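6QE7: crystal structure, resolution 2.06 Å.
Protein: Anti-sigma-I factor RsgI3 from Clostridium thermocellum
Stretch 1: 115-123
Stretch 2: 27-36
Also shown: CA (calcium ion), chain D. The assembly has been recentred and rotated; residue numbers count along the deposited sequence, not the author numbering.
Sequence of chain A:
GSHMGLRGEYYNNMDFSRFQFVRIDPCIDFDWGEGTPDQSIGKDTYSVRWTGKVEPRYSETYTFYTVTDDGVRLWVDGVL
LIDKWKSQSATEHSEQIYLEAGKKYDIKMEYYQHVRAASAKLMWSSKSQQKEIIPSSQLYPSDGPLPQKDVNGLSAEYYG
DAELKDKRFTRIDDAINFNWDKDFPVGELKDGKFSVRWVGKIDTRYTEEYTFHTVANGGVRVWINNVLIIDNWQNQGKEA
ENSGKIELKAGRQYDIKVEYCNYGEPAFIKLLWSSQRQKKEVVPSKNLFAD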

ATOM      1  N   VAL A 115     -14.059  -6.610  -4.002  1.00 26.28           N
ATOM      2  CA  VAL A 115     -14.412  -8.006  -4.361  1.00 30.59           C
ATOM      3  C   VAL A 115     -15.503  -8.052  -5.435  1.00 31.55           C
ATOM      4  O   VAL A 115     -15.981  -7.015  -5.920  1.00 23.67           O
ATOM      5  CB  VAL A 115     -14.833  -8.778  -3.096  1.00 30.33           C
ATOM      6  CG1 VAL A 115     -13.686  -8.925  -2.060  1.00 29.30           C
ATOM      7  CG2 VAL A 115     -16.083  -8.206  -2.459  1.00 30.40           C
ATOM      8  N   ARG A 116     -15.852  -9.264  -5.856  1.00 38.82           N
ATOM      9  CA  ARG A 116     -16.933  -9.407  -6.854  1.00 31.25           C
ATOM     10  C   ARG A 116     -16.576  -8.598  -8.095  1.00 33.05           C
ATOM     11  O   ARG A 116     -15.482  -8.839  -8.701  1.00 35.11           O
ATOM     12  CB  ARG A 116     -18.232  -9.017  -6.185  1.00 30.26           C
ATOM     13  CG  ARG A 116     -18.379  -9.856  -4.923  1.00 35.42           C
ATOM     14  CD  ARG A 116     -19.808  -9.936  -4.480  1.00 41.30           C
ATOM     15  NE  ARG A 116     -19.857 -10.658  -3.207  1.00 46.76           N
ATOM     16  CZ  ARG A 116     -20.804 -11.519  -2.860  1.00 49.11           C
ATOM     17  NH1 ARG A 116     -21.791 -11.789  -3.694  1.00 56.86           N
ATOM     18  NH2 ARG A 116     -20.793 -12.062  -1.659  1.00 45.26           N
ATOM     19  N   ALA A 117     -17.520  -7.835  -8.582  1.00 31.72           N
ATOM     20  CA  ALA A 117     -17.417  -7.211  -9.918  1.00 32.67           C
ATOM     21  C   ALA A 117     -16.469  -6.019  -9.853  1.00 26.87           C
ATOM     22  O   ALA A 117     -16.294  -5.447  -8.784  1.00 27.77           O
ATOM     23  CB  ALA A 117     -18.797  -6.826 -10.364  1.00 32.01           C
ATOM     24  N   ALA A 118     -15.861  -5.637 -10.968  1.00 30.20           N
ATOM     25  CA  ALA A 118     -14.908  -4.499 -11.057  1.00 27.01           C
ATOM     26  C   ALA A 118     -15.098  -3.783 -12.403  1.00 28.69           C
ATOM     27  O   ALA A 118     -15.088  -4.491 -13.467  1.00 28.01           O
ATOM     28  CB  ALA A 118     -13.479  -5.004 -10.841  1.00 25.01           C
ATOM     29  N   SER A 119     -15.289  -2.461 -12.377  1.00 25.77           N
ATOM     30  CA  SER A 119     -15.376  -1.614 -13.592  1.00 28.99           C
ATOM     31  C   SER A 119     -15.015  -0.165 -13.302  1.00 32.21           C
ATOM     32  O   SER A 119     -15.185   0.284 -12.159  1.00 32.78           O
ATOM     33  CB  SER A 119     -16.782  -1.677 -14.220  1.00 32.54           C
ATOM     34  OG  SER A 119     -17.820  -1.432 -13.269  1.00 31.55           O
ATOM     35  N   ALA A 120     -14.596   0.567 -14.328  1.00 32.69           N
ATOM     36  CA  ALA A 120     -14.246   1.995 -14.194  1.00 33.56           C
ATOM     37  C   ALA A 120     -14.438   2.673 -15.549  1.00 29.69           C
ATOM     38  O   ALA A 120     -13.796   2.265 -16.570  1.00 28.29           O
ATOM     39  CB  ALA A 120     -12.841   2.169 -13.673  1.00 32.32           C
ATOM     40  N   LYS A 121     -15.214   3.730 -15.513  1.00 28.02           N
ATOM     41  CA  LYS A 121     -15.573   4.557 -16.694  1.00 35.44           C
ATOM     42  C   LYS A 121     -15.626   6.012 -16.298  1.00 30.32           C
ATOM     43  O   LYS A 121     -16.238   6.312 -15.202  1.00 28.57           O
ATOM     44  CB  LYS A 121     -16.973   4.206 -17.183  1.00 34.90           C
ATOM     45  CG  LYS A 121     -17.086   2.759 -17.617  1.00 37.79           C
ATOM     46  CD  LYS A 121     -18.454   2.278 -17.969  1.00 44.33           C
ATOM     47  CE  LYS A 121     -18.375   0.779 -18.146  1.00 46.42           C
ATOM     48  NZ  LYS A 121     -19.381   0.306 -19.103  1.00 57.74           N
ATOM     49  N   LEU A 122     -15.030   6.844 -17.146  1.00 30.49           N
ATOM     50  CA  LEU A 122     -15.001   8.314 -16.978  1.00 33.16           C
ATOM     51  C   LEU A 122     -15.691   8.961 -18.184  1.00 37.00           C
ATOM     52  O   LEU A 122     -15.188   8.790 -19.283  1.00 36.36           O
ATOM     53  CB  LEU A 122     -13.548   8.777 -16.874  1.00 30.72           C
ATOM     54  CG  LEU A 122     -13.342  10.284 -16.798  1.00 32.90           C
ATOM     55  CD1 LEU A 122     -13.978  10.840 -15.557  1.00 37.45           C
ATOM     56  CD2 LEU A 122     -11.871  10.648 -16.823  1.00 34.47           C
ATOM     57  N   MET A 123     -16.728   9.751 -17.946  1.00 36.12           N
ATOM     58  CA  MET A 123     -17.519  10.419 -18.992  1.00 34.26           C
ATOM     59  C   MET A 123     -17.548  11.924 -18.738  1.00 36.82           C
ATOM     60  O   MET A 123     -17.056  12.388 -17.705  1.00 38.45           O
ATOM     61  CB  MET A 123     -18.929   9.833 -18.980  1.00 35.42           C
ATOM     62  CG  MET A 123     -18.901   8.362 -19.170  1.00 37.70           C
ATOM     63  SD  MET A 123     -20.475   7.662 -19.343  1.00 46.77           S
ATOM     64  CE  MET A 123     -21.195   7.755 -17.716  1.00 53.66           C
TER
HETATM   65 CA    CA D 401     -16.182  -4.812  -6.573  1.00 30.91          CA
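Stretch 2 27-36: CIDFDWGEGT

Stretch 2 runs antiparallel to stretch 1. Both are extended where the strand through Ala120 and Lys121 pairs with the one through Phe30; the axes approach to 4.7 Å with 162° between their N-to-C directions. Stretch 2 then folds into a type II' turn from Trp32 to Gly35, closed by Gly35 N to Trp32 O at 2.7 Å, and this turn lies against the start of stretch 1.

There the backbone binds a calcium ion: Val115 O and Ala117 O each lie 2.3 Å from it. Between them, the CA-to-CB bond of Arg116 points away from stretch 2, while its backbone O receives a CA-H...O contact from Glu34 CA at 3.5 Å. Ala117 CA lies 3.2 Å from Gly33 O, the same carbonyl that accepts a hydrogen bond from Ala118 N at 2.7 Å. Gly33, with a positive phi of 49°, has a conformation that favours glycine; its own N donates to Asp31 OD1 at 2.9 Å, so the aspartate side chain braces the turn.

Ala118 O accepts from Trp32 N at 2.9 Å, and its small methyl fits beside the indole, Ala118 CB to Trp32 CE3 being 4.2 Å. Ser119 pairs with Asp31 without hydrogen bonds, their CA atoms 4.3 Å apart; the short serine side chain suits this close approach, with Ser119 CB 3.3 Å from Phe30 O. Ala120 and Phe30 form the hydrogen-bonded pair: Phe30 N to Ala120 O is 2.7 Å and Ala120 N to Phe30 O 3.0 Å. Ala120 CB also meets Trp32 CZ3 and Ile28 CG2, each at 4.3 Å, a compact apolar contact.

Lys121 shares the Ser119 face with Asp29; Lys121 NZ stands 4.1 Å from Asp29 OD1, complementary in charge but beyond a salt bridge. Finally, Leu122 N donates to Ile28 O at 2.9 Å, and these buried aliphatic residues pack with Leu122 CB 3.9 Å from Ile28 CB. Met123 makes no contact with stretch 2.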

ATOM      1  N   CYS A  27      -8.536   5.570 -23.126  1.00 34.22           N
ATOM      2  CA  CYS A  27      -9.673   6.136 -22.393  1.00 32.26           C
ATOM      3  C   CYS A  27      -9.978   5.213 -21.204  1.00 33.59           C
ATOM      4  O   CYS A  27      -9.322   4.152 -21.060  1.00 26.47           O
ATOM      5  CB  CYS A  27     -10.833   6.326 -23.348  1.00 37.95           C
ATOM      6  SG  CYS A  27     -11.611   4.771 -23.830  1.00 41.59           S
ATOM      7  N   ILE A  28     -10.798   5.717 -20.295  1.00 31.24           N
ATOM      8  CA  ILE A  28     -11.232   5.039 -19.045  1.00 34.24           C
ATOM      9  C   ILE A  28     -12.629   4.555 -19.317  1.00 30.69           C
ATOM     10  O   ILE A  28     -13.552   5.314 -19.144  1.00 31.59           O
ATOM     11  CB  ILE A  28     -11.093   5.880 -17.746  1.00 35.84           C
ATOM     12  CG1 ILE A  28      -9.656   6.388 -17.570  1.00 35.51           C
ATOM     13  CG2 ILE A  28     -11.565   5.055 -16.548  1.00 31.01           C
ATOM     14  CD1 ILE A  28      -9.469   7.381 -16.439  1.00 46.00           C
ATOM     15  N   ASP A  29     -12.672   3.317 -19.787  1.00 29.89           N
ATOM     16  CA  ASP A  29     -13.890   2.619 -20.227  1.00 36.37           C
ATOM     17  C   ASP A  29     -13.676   1.105 -20.040  1.00 40.12           C
ATOM     18  O   ASP A  29     -13.508   0.394 -21.054  1.00 36.77           O
ATOM     19  CB  ASP A  29     -14.203   2.915 -21.687  1.00 37.06           C
ATOM     20  CG  ASP A  29     -15.591   2.404 -22.069  1.00 41.67           C
ATOM     21  OD1 ASP A  29     -16.398   2.168 -21.158  1.00 40.65           O
ATOM     22  OD2 ASP A  29     -15.870   2.239 -23.274  1.00 50.34           O
ATOM     23  N   PHE A  30     -13.653   0.654 -18.792  1.00 34.65           N
ATOM     24  CA  PHE A  30     -13.242  -0.703 -18.433  1.00 30.90           C
ATOM     25  C   PHE A  30     -14.399  -1.419 -17.790  1.00 25.42           C
ATOM     26  O   PHE A  30     -14.960  -0.936 -16.841  1.00 31.86           O
ATOM     27  CB  PHE A  30     -12.012  -0.639 -17.523  1.00 32.29           C
ATOM     28  CG  PHE A  30     -10.759  -0.211 -18.211  1.00 29.19           C
ATOM     29  CD1 PHE A  30     -10.101  -1.069 -19.073  1.00 31.21           C
ATOM     30  CD2 PHE A  30     -10.213   1.031 -17.990  1.00 32.85           C
ATOM     31  CE1 PHE A  30      -8.941  -0.681 -19.727  1.00 31.91           C
ATOM     32  CE2 PHE A  30      -9.045   1.422 -18.640  1.00 29.93           C
ATOM     33  CZ  PHE A  30      -8.372   0.542 -19.447  1.00 34.96           C
ATOM     34  N   ASP A  31     -14.653  -2.629 -18.231  1.00 26.87           N
ATOM     35  CA  ASP A  31     -15.492  -3.542 -17.448  1.00 27.97           C
ATOM     36  C   ASP A  31     -14.747  -4.845 -17.331  1.00 34.66           C
ATOM     37  O   ASP A  31     -14.634  -5.490 -18.297  1.00 29.77           O
ATOM     38  CB  ASP A  31     -16.890  -3.714 -18.035  1.00 33.67           C
ATOM     39  CG  ASP A  31     -17.749  -4.666 -17.206  1.00 37.52           C
ATOM     40  OD1 ASP A  31     -17.252  -5.249 -16.200  1.00 39.71           O
ATOM     41  OD2 ASP A  31     -18.905  -4.881 -17.601  1.00 45.25           O
ATOM     42  N   TRP A  32     -14.285  -5.188 -16.134  1.00 29.96           N
ATOM     43  CA  TRP A  32     -13.396  -6.352 -15.907  1.00 30.19           C
ATOM     44  C   TRP A  32     -14.215  -7.512 -15.378  1.00 30.26           C
ATOM     45  O   TRP A  32     -13.613  -8.536 -15.002  1.00 37.80           O
ATOM     46  CB  TRP A  32     -12.254  -5.959 -14.967  1.00 29.67           C
ATOM     47  CG  TRP A  32     -11.365  -4.929 -15.561  1.00 26.90           C
ATOM     48  CD1 TRP A  32     -10.671  -5.039 -16.738  1.00 31.80           C
ATOM     49  CD2 TRP A  32     -11.067  -3.635 -15.031  1.00 29.54           C
ATOM     50  NE1 TRP A  32      -9.885  -3.951 -16.919  1.00 31.62           N
ATOM     51  CE2 TRP A  32     -10.138  -3.052 -15.914  1.00 30.22           C
ATOM     52  CE3 TRP A  32     -11.455  -2.945 -13.872  1.00 28.74           C
ATOM     53  CZ2 TRP A  32      -9.606  -1.789 -15.693  1.00 30.85           C
ATOM     54  CZ3 TRP A  32     -10.902  -1.707 -13.646  1.00 28.09           C
ATOM     55  CH2 TRP A  32     -10.035  -1.122 -14.566  1.00 28.11           C
ATOM     56  N   GLY A  33     -15.539  -7.399 -15.447  1.00 30.96           N
ATOM     57  CA  GLY A  33     -16.438  -8.408 -14.876  1.00 34.99           C
ATOM     58  C   GLY A  33     -16.031  -8.727 -13.451  1.00 36.32           C
ATOM     59  O   GLY A  33     -15.993  -7.788 -12.675  1.00 33.69           O
ATOM     60  N   GLU A  34     -15.707  -9.982 -13.143  1.00 32.45           N
ATOM     61  CA  GLU A  34     -15.224 -10.417 -11.817  1.00 33.18           C
ATOM     62  C   GLU A  34     -13.712 -10.692 -11.886  1.00 34.25           C
ATOM     63  O   GLU A  34     -13.143 -11.354 -10.962  1.00 37.27           O
ATOM     64  CB  GLU A  34     -16.063 -11.600 -11.309  1.00 34.28           C
ATOM     65  CG  GLU A  34     -17.466 -11.184 -11.028  1.00 39.09           C
ATOM     66  CD  GLU A  34     -18.364 -12.287 -10.526  1.00 47.73           C
ATOM     67  OE1 GLU A  34     -18.516 -13.297 -11.286  1.00 42.66           O
ATOM     68  OE2 GLU A  34     -18.874 -12.135  -9.383  1.00 58.65           O
ATOM     69  N   GLY A  35     -13.044 -10.115 -12.865  1.00 31.12           N
ATOM     70  CA  GLY A  35     -11.640 -10.391 -13.162  1.00 28.45           C
ATOM     71  C   GLY A  35     -10.802  -9.176 -12.819  1.00 28.26           C
ATOM     72  O   GLY A  35     -11.218  -8.393 -11.960  1.00 31.47           O
ATOM     73  N   THR A  36      -9.738  -8.973 -13.576  1.00 23.60           N
ATOM     74  CA  THR A  36      -8.675  -7.990 -13.308  1.00 29.94           C
ATOM     75  C   THR A  36      -8.314  -7.352 -14.644  1.00 31.77           C
ATOM     76  O   THR A  36      -8.638  -7.870 -15.692  1.00 34.00           O
ATOM     77  CB  THR A  36      -7.516  -8.741 -12.654  1.00 24.81           C
ATOM     78  OG1 THR A  36      -6.791  -9.172 -13.798  1.00 30.18           O
ATOM     79  CG2 THR A  36      -7.921  -9.915 -11.787  1.00 26.33           C
TER
HETATM   80  O   HOH W   1     -12.343   8.232 -20.540  1.00 32.91           O
HETATM   81  O   HOH W   2     -17.490  -4.916  -4.161  1.00 33.18           O
HETATM   82  O   HOH W   3     -18.862  -5.141  -6.092  1.00 33.84           O